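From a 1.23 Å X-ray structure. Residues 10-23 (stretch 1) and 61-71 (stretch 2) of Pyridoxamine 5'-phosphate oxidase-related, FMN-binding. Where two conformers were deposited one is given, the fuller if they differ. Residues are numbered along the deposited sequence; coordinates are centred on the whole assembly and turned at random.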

ATOM      1  N   SER A  10     -18.440  -1.452  -2.430  0.70 17.40           N
ATOM      2  CA  SER A  10     -18.252  -1.820  -3.819  0.70 17.41           C
ATOM      3  C   SER A  10     -16.782  -1.996  -4.211  0.70 16.03           C
ATOM      4  O   SER A  10     -16.479  -2.856  -5.048  0.70 16.67           O
ATOM      5  CB  SER A  10     -18.911  -0.773  -4.711  0.70 17.54           C
ATOM      6  OG  SER A  10     -18.542   0.528  -4.301  0.70 19.99           O
ATOM      7  N   LEU A  11     -15.881  -1.188  -3.630  1.00 15.52           N
ATOM      8  CA  LEU A  11     -14.440  -1.274  -3.918  1.00 14.76           C
ATOM      9  C   LEU A  11     -13.905  -2.603  -3.436  1.00 13.64           C
ATOM     10  O   LEU A  11     -13.070  -3.190  -4.106  1.00 15.71           O
ATOM     11  CB  LEU A  11     -13.626  -0.113  -3.312  1.00 14.53           C
ATOM     12  CG  LEU A  11     -13.666   1.218  -4.057  1.00 14.83           C
ATOM     13  CD1 LEU A  11     -13.027   2.289  -3.203  1.00 16.84           C
ATOM     14  CD2 LEU A  11     -12.957   1.080  -5.409  1.00 15.06           C
ATOM     15  N   LEU A  12     -14.420  -3.107  -2.315  1.00 11.15           N
ATOM     16  CA  LEU A  12     -13.964  -4.382  -1.781  1.00  9.58           C
ATOM     17  C   LEU A  12     -14.540  -5.562  -2.531  1.00  9.30           C
ATOM     18  O   LEU A  12     -14.032  -6.669  -2.402  1.00 10.38           O
ATOM     19  CB  LEU A  12     -14.312  -4.501  -0.306  1.00  9.52           C
ATOM     20  CG  LEU A  12     -13.669  -3.447   0.591  1.00 10.05           C
ATOM     21  CD1 LEU A  12     -14.130  -3.666   2.030  1.00 13.53           C
ATOM     22  CD2 LEU A  12     -12.126  -3.494   0.525  1.00 11.88           C
ATOM     23  N   GLU A  13     -15.631  -5.339  -3.281  1.00  9.26           N
ATOM     24  CA  GLU A  13     -16.227  -6.415  -4.080  1.00 10.73           C
ATOM     25  C   GLU A  13     -15.588  -6.618  -5.451  1.00 10.88           C
ATOM     26  O   GLU A  13     -15.859  -7.594  -6.160  1.00 13.75           O
ATOM     27  CB  GLU A  13     -17.737  -6.168  -4.230  1.00 11.74           C
ATOM     28  CG  GLU A  13     -18.455  -6.353  -2.880  1.00 15.19           C
ATOM     29  CD  GLU A  13     -19.958  -6.098  -2.940  1.00 21.54           C
ATOM     30  OE1 GLU A  13     -20.451  -5.644  -3.977  1.00 24.12           O
ATOM     31  OE2 GLU A  13     -20.656  -6.346  -1.935  1.00 23.62           O
ATOM     32  N   ARG A  14     -14.748  -5.670  -5.831  1.00  9.92           N
ATOM     33  CA  ARG A  14     -14.117  -5.682  -7.139  1.00  9.51           C
ATOM     34  C   ARG A  14     -12.765  -6.398  -7.117  1.00  9.08           C
ATOM     35  O   ARG A  14     -12.073  -6.407  -6.076  1.00  9.82           O
ATOM     36  CB  ARG A  14     -13.942  -4.247  -7.644  1.00  9.55           C
ATOM     37  CG  ARG A  14     -15.293  -3.590  -7.973  1.00 10.24           C
ATOM     38  CD  ARG A  14     -15.173  -2.108  -8.233  1.00 10.51           C
ATOM     39  NE  ARG A  14     -14.333  -1.804  -9.393  1.00 10.70           N
ATOM     40  CZ  ARG A  14     -13.965  -0.575  -9.761  1.00  9.85           C
ATOM     41  NH1 ARG A  14     -13.173  -0.390 -10.823  1.00 10.71           N
ATOM     42  NH2 ARG A  14     -14.382   0.479  -9.066  1.00 10.48           N
ATOM     43  N   PRO A  15     -12.366  -6.980  -8.274  1.00 10.11           N
ATOM     44  CA  PRO A  15     -11.050  -7.641  -8.375  1.00 10.47           C
ATOM     45  C   PRO A  15      -9.924  -6.614  -8.570  1.00 10.07           C
ATOM     46  O   PRO A  15      -9.289  -6.545  -9.647  1.00 11.39           O
ATOM     47  CB  PRO A  15     -11.226  -8.571  -9.588  1.00 12.47           C
ATOM     48  CG  PRO A  15     -12.227  -7.846 -10.472  1.00 13.26           C
ATOM     49  CD  PRO A  15     -13.172  -7.120  -9.515  1.00 10.92           C
ATOM     50  N   LEU A  16      -9.686  -5.829  -7.517  1.00  9.05           N
ATOM     51  CA  LEU A  16      -8.639  -4.825  -7.512  1.00  8.67           C
ATOM     52  C   LEU A  16      -7.508  -5.274  -6.594  1.00  7.69           C
ATOM     53  O   LEU A  16      -7.731  -6.011  -5.633  1.00  9.40           O
ATOM     54  CB  LEU A  16      -9.184  -3.487  -6.999  1.00  8.19           C
ATOM     55  CG  LEU A  16     -10.355  -2.909  -7.814  1.00  9.60           C
ATOM     56  CD1 LEU A  16     -10.854  -1.616  -7.134  1.00 10.96           C
ATOM     57  CD2 LEU A  16      -9.964  -2.679  -9.276  1.00 10.89           C
ATOM     58  N   TYR A  17      -6.284  -4.815  -6.845  1.00  7.51           N
ATOM     59  CA  TYR A  17      -5.222  -5.090  -5.883  1.00  7.62           C
ATOM     60  C   TYR A  17      -5.404  -4.304  -4.601  1.00  6.79           C
ATOM     61  O   TYR A  17      -5.787  -3.135  -4.604  1.00  8.84           O
ATOM     62  CB  TYR A  17      -3.860  -4.763  -6.480  1.00  8.87           C
ATOM     63  CG  TYR A  17      -3.401  -5.793  -7.463  1.00 11.16           C
ATOM     64  CD1 TYR A  17      -3.640  -5.619  -8.830  1.00 13.85           C
ATOM     65  CD2 TYR A  17      -2.720  -6.934  -7.033  1.00 13.92           C
ATOM     66  CE1 TYR A  17      -3.216  -6.556  -9.744  1.00 16.56           C
ATOM     67  CE2 TYR A  17      -2.288  -7.891  -7.936  1.00 15.67           C
ATOM     68  CZ  TYR A  17      -2.553  -7.699  -9.292  1.00 18.22           C
ATOM     69  OH  TYR A  17      -2.119  -8.627 -10.214  1.00 20.83           O
ATOM     70  N   GLY A  18      -5.134  -4.964  -3.483  1.00  6.59           N
ATOM     71  CA  GLY A  18      -5.029  -4.282  -2.214  1.00  7.06           C
ATOM     72  C   GLY A  18      -3.580  -4.247  -1.754  1.00  7.29           C
ATOM     73  O   GLY A  18      -2.892  -5.256  -1.807  1.00 10.70           O
ATOM     74  N   HIS A  19      -3.136  -3.099  -1.277  1.00  5.31           N
ATOM     75  CA  HIS A  19      -1.730  -2.944  -0.888  1.00  5.50           C
ATOM     76  C   HIS A  19      -1.729  -3.099   0.628  1.00  5.28           C
ATOM     77  O   HIS A  19      -2.199  -2.247   1.370  1.00  5.49           O
ATOM     78  CB  HIS A  19      -1.206  -1.597  -1.384  1.00  6.26           C
ATOM     79  CG  HIS A  19      -1.128  -1.553  -2.872  1.00  5.06           C
ATOM     80  ND1 HIS A  19      -2.191  -1.422  -3.753  1.00  8.62           N
ATOM     81  CD2 HIS A  19      -0.015  -1.667  -3.632  1.00  5.15           C
ATOM     82  CE1 HIS A  19      -1.706  -1.448  -4.994  1.00  5.34           C
ATOM     83  NE2 HIS A  19      -0.394  -1.595  -4.937  1.00 10.32           N
ATOM     84  N   LEU A  20      -1.236  -4.254   1.085  1.00  5.44           N
ATOM     85  CA  LEU A  20      -1.345  -4.700   2.484  1.00  5.41           C
ATOM     86  C   LEU A  20      -0.059  -4.394   3.226  1.00  4.85           C
ATOM     87  O   LEU A  20       1.007  -4.872   2.842  1.00  5.85           O
ATOM     88  CB  LEU A  20      -1.655  -6.216   2.541  1.00  6.80           C
ATOM     89  CG  LEU A  20      -1.842  -6.740   3.965  1.00  7.84           C
ATOM     90  CD1 LEU A  20      -3.146  -6.184   4.600  1.00  9.23           C
ATOM     91  CD2 LEU A  20      -1.890  -8.260   3.946  1.00 10.05           C
ATOM     92  N   ALA A  21      -0.196  -3.587   4.279  1.00  5.08           N
ATOM     93  CA  ALA A  21       0.933  -3.173   5.118  1.00  5.42           C
ATOM     94  C   ALA A  21       0.951  -3.937   6.419  1.00  5.57           C
ATOM     95  O   ALA A  21      -0.096  -4.123   7.081  1.00  5.90           O
ATOM     96  CB  ALA A  21       0.844  -1.678   5.419  1.00  6.34           C
ATOM     97  N   THR A  22       2.140  -4.344   6.813  1.00  6.54           N
ATOM     98  CA  THR A  22       2.404  -5.025   8.064  1.00  7.42           C
ATOM     99  C   THR A  22       3.598  -4.302   8.712  1.00  7.39           C
ATOM    100  O   THR A  22       4.228  -3.469   8.093  1.00  7.95           O
ATOM    101  CB  THR A  22       2.728  -6.516   7.835  1.00  7.98           C
ATOM    102  OG1 THR A  22       3.824  -6.653   6.913  1.00  9.87           O
ATOM    103  CG2 THR A  22       1.497  -7.310   7.360  1.00  8.27           C
ATOM    104  N   VAL A  23       3.903  -4.639   9.961  1.00  7.41           N
ATOM    105  CA  VAL A  23       5.033  -4.014  10.640  1.00  9.33           C
ATOM    106  C   VAL A  23       5.990  -5.119  11.048  1.00  9.77           C
ATOM    107  O   VAL A  23       5.566  -6.146  11.599  1.00 10.26           O
ATOM    108  CB  VAL A  23       4.592  -3.174  11.886  1.00 11.07           C
ATOM    109  CG1 VAL A  23       5.745  -2.385  12.426  1.00 12.86           C
ATOM    110  CG2 VAL A  23       3.484  -2.221  11.541  1.00 14.44           C
TER
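Stretch 2 61-71: PAVAMSVIDPD

Stretch 2 runs as an extended strand from Ala-62 to Ile-68, then turns into a loop through Asp-71. It lies antiparallel to the strand ending at Val-23: the two N-to-C directions make an angle of 160°, and the axes approach to 4.5 Å. The register follows from the bridges. His-19 faces Ser-66 and Ala-21 faces Ala-64, each closed by two backbone hydrogen bonds: His-19 N to Ser-66 O, 2.8 Å, and Ser-66 N to His-19 O, 3.0 Å; Ala-21 N to Ala-64 O, 2.7 Å, and Ala-64 N to Ala-21 O, 3.1 Å. Between them, Leu-20 and Met-65 form the non-hydrogen-bonded pair, with CA atoms 4.3 Å apart. Beyond each end of this ladder a water takes over, one joining Val-23 N to Ala-62 O (2.9 and 2.8 Å), another Tyr-17 O to Ile-68 N (2.7 and 3.0 Å).

Shape is clearest on the face carrying Leu-20 and Met-65. Selenomethionine Met-65 extends its chain (chi1 and chi2 both t) across Gly-18, where an ideal CB would lie 2.5 Å from SE, a clash; the missing side chain is thus the hollow that admits the selenium. Its CE then reaches Leu-12 CD2 at 3.7 Å. Leu-20 CD1 sits between Val-63 CB (4.0 Å) and Met-65 CB (4.1 Å).

Val-67, with the largest area covered in either stretch (91 Å²), is the bump fitted among leucines: its CG1 lies 4.2 Å from Leu-12 CD2 and 4.4 Å from Leu-11 CB, its CG2 3.7 Å from Leu-16 CB. Farther along, Pro-70 CD packs 3.7 Å from Leu-16 CD2. Arg-14 NH2 closes this end with a salt bridge to Asp-69 OD1 (2.9 Å, N-H...O 160°), the carboxylate oxygen lying near the guanidinium plane.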

ATOM      1  N   PRO A  61      -0.237  -8.548  14.968  1.00  8.00           N
ATOM      2  CA  PRO A  61      -1.382  -8.875  14.098  1.00  8.18           C
ATOM      3  C   PRO A  61      -2.043  -7.667  13.423  1.00  7.23           C
ATOM      4  O   PRO A  61      -2.996  -7.851  12.657  1.00  7.42           O
ATOM      5  CB  PRO A  61      -2.353  -9.578  15.056  1.00  9.85           C
ATOM      6  CG  PRO A  61      -2.073  -8.935  16.351  1.00 11.04           C
ATOM      7  CD  PRO A  61      -0.586  -8.705  16.391  1.00  9.55           C
ATOM      8  N   ALA A  62      -1.576  -6.454  13.694  1.00  6.73           N
ATOM      9  CA  ALA A  62      -2.219  -5.272  13.131  1.00  6.43           C
ATOM     10  C   ALA A  62      -1.753  -5.030  11.702  1.00  5.97           C
ATOM     11  O   ALA A  62      -0.548  -4.991  11.426  1.00  7.29           O
ATOM     12  CB  ALA A  62      -1.970  -4.054  13.991  1.00  7.53           C
ATOM     13  N   VAL A  63      -2.705  -4.819  10.804  1.00  5.79           N
ATOM     14  CA  VAL A  63      -2.427  -4.619   9.397  1.00  5.86           C
ATOM     15  C   VAL A  63      -3.246  -3.437   8.857  1.00  5.77           C
ATOM     16  O   VAL A  63      -4.175  -2.937   9.514  1.00  5.76           O
ATOM     17  CB  VAL A  63      -2.728  -5.888   8.558  1.00  6.50           C
ATOM     18  CG1 VAL A  63      -1.926  -7.053   9.076  1.00  7.86           C
ATOM     19  CG2 VAL A  63      -4.240  -6.213   8.493  1.00  7.71           C
ATOM     20  N   ALA A  64      -2.923  -3.008   7.640  1.00  5.65           N
ATOM     21  CA  ALA A  64      -3.710  -1.979   6.961  1.00  6.53           C
ATOM     22  C   ALA A  64      -3.682  -2.281   5.469  1.00  5.93           C
ATOM     23  O   ALA A  64      -2.674  -2.732   4.963  1.00  7.05           O
ATOM     24  CB  ALA A  64      -3.151  -0.579   7.245  1.00  6.93           C
HETATM   25  N   MSE A  65      -4.778  -2.012   4.759  1.00  6.77           N
HETATM   26  CA  MSE A  65      -4.837  -2.270   3.305  1.00  6.73           C
HETATM   27  C   MSE A  65      -5.395  -1.045   2.606  1.00  6.62           C
HETATM   28  O   MSE A  65      -6.396  -0.447   3.027  1.00  9.55           O
HETATM   29  CB  MSE A  65      -5.744  -3.471   2.983  1.00  7.82           C
HETATM   30  CG  MSE A  65      -5.661  -3.900   1.533  1.00  7.93           C
HETATM   31 SE   MSE A  65      -6.877  -5.333   1.059  1.00 10.68          SE
HETATM   32  CE  MSE A  65      -8.487  -4.271   0.853  1.00 11.55           C
ATOM     33  N   SER A  66      -4.733  -0.668   1.520  0.70  6.07           N
ATOM     34  CA  SER A  66      -5.123   0.447   0.655  0.70  6.44           C
ATOM     35  C   SER A  66      -5.560  -0.087  -0.705  0.70  6.04           C
ATOM     36  O   SER A  66      -4.826  -0.817  -1.385  0.70  6.67           O
ATOM     37  CB  SER A  66      -3.910   1.382   0.485  0.70  7.23           C
ATOM     38  OG  SER A  66      -4.140   2.321  -0.557  0.70  8.20           O
ATOM     39  N   VAL A  67      -6.855   0.298  -1.161  0.60  6.26           N
ATOM     40  CA  VAL A  67      -7.369  -0.054  -2.478  0.60  6.37           C
ATOM     41  C   VAL A  67      -7.827   1.253  -3.116  0.60  6.59           C
ATOM     42  O   VAL A  67      -8.441   2.096  -2.455  0.60  7.51           O
ATOM     43  CB  VAL A  67      -8.447  -1.198  -2.411  0.60  7.64           C
ATOM     44  CG1 VAL A  67      -9.626  -0.798  -1.552  0.60  8.91           C
ATOM     45  CG2 VAL A  67      -8.895  -1.647  -3.804  0.60 10.12           C
ATOM     46  N   ILE A  68      -7.466   1.439  -4.384  1.00  6.75           N
ATOM     47  CA  ILE A  68      -7.843   2.636  -5.112  1.00  7.69           C
ATOM     48  C   ILE A  68      -8.582   2.265  -6.382  1.00  7.08           C
ATOM     49  O   ILE A  68      -8.270   1.263  -7.028  1.00  7.80           O
ATOM     50  CB  ILE A  68      -6.605   3.554  -5.377  1.00  8.36           C
ATOM     51  CG1 ILE A  68      -7.015   4.939  -5.890  1.00  8.56           C
ATOM     52  CG2 ILE A  68      -5.584   2.882  -6.317  1.00  9.25           C
ATOM     53  CD1 ILE A  68      -5.876   5.954  -5.844  1.00 12.04           C
ATOM     54  N   ASP A  69      -9.595   3.053  -6.736  1.00  7.90           N
ATOM     55  CA  ASP A  69     -10.279   2.846  -8.004  1.00  8.35           C
ATOM     56  C   ASP A  69      -9.240   3.074  -9.124  1.00  8.17           C
ATOM     57  O   ASP A  69      -8.522   4.074  -9.098  1.00  8.81           O
ATOM     58  CB  ASP A  69     -11.465   3.813  -8.092  1.00  9.60           C
ATOM     59  CG  ASP A  69     -12.305   3.611  -9.341  1.00  9.96           C
ATOM     60  OD1 ASP A  69     -13.470   3.191  -9.224  1.00  9.96           O
ATOM     61  OD2 ASP A  69     -11.763   3.859 -10.442  1.00 11.16           O
ATOM     62  N   PRO A  70      -9.142   2.131 -10.082  1.00  8.41           N
ATOM     63  CA  PRO A  70      -8.065   2.232 -11.083  1.00  9.21           C
ATOM     64  C   PRO A  70      -8.235   3.367 -12.085  1.00  9.65           C
ATOM     65  O   PRO A  70      -7.268   3.752 -12.760  1.00 10.68           O
ATOM     66  CB  PRO A  70      -8.124   0.877 -11.796  1.00 10.55           C
ATOM     67  CG  PRO A  70      -9.574   0.426 -11.609  1.00 10.73           C
ATOM     68  CD  PRO A  70      -9.922   0.883 -10.229  1.00  9.32           C
ATOM     69  N   ASP A  71      -9.443   3.914 -12.178  1.00  9.74           N
ATOM     70  CA  ASP A  71      -9.772   4.918 -13.192  1.00 10.68           C
ATOM     71  C   ASP A  71     -10.068   6.296 -12.612  1.00 12.14           C
ATOM     72  O   ASP A  71      -9.898   7.319 -13.294  1.00 13.67           O
ATOM     73  CB  ASP A  71     -10.919   4.402 -14.072  1.00 11.33           C
ATOM     74  CG  ASP A  71     -10.650   2.980 -14.581  1.00 11.29           C
ATOM     75  OD1 ASP A  71      -9.566   2.758 -15.137  1.00 12.93           O
ATOM     76  OD2 ASP A  71     -11.488   2.064 -14.390  1.00 13.19           O
TER
HETATM   77  O   HOH W   1     -13.133   2.143 -12.160  1.00 10.72           O
HETATM   78  O   HOH W   2      -5.750  -0.664  -5.737  1.00 10.62           O
HETATM   79  O   HOH W   3       1.865  -6.347  11.164  1.00  9.20           O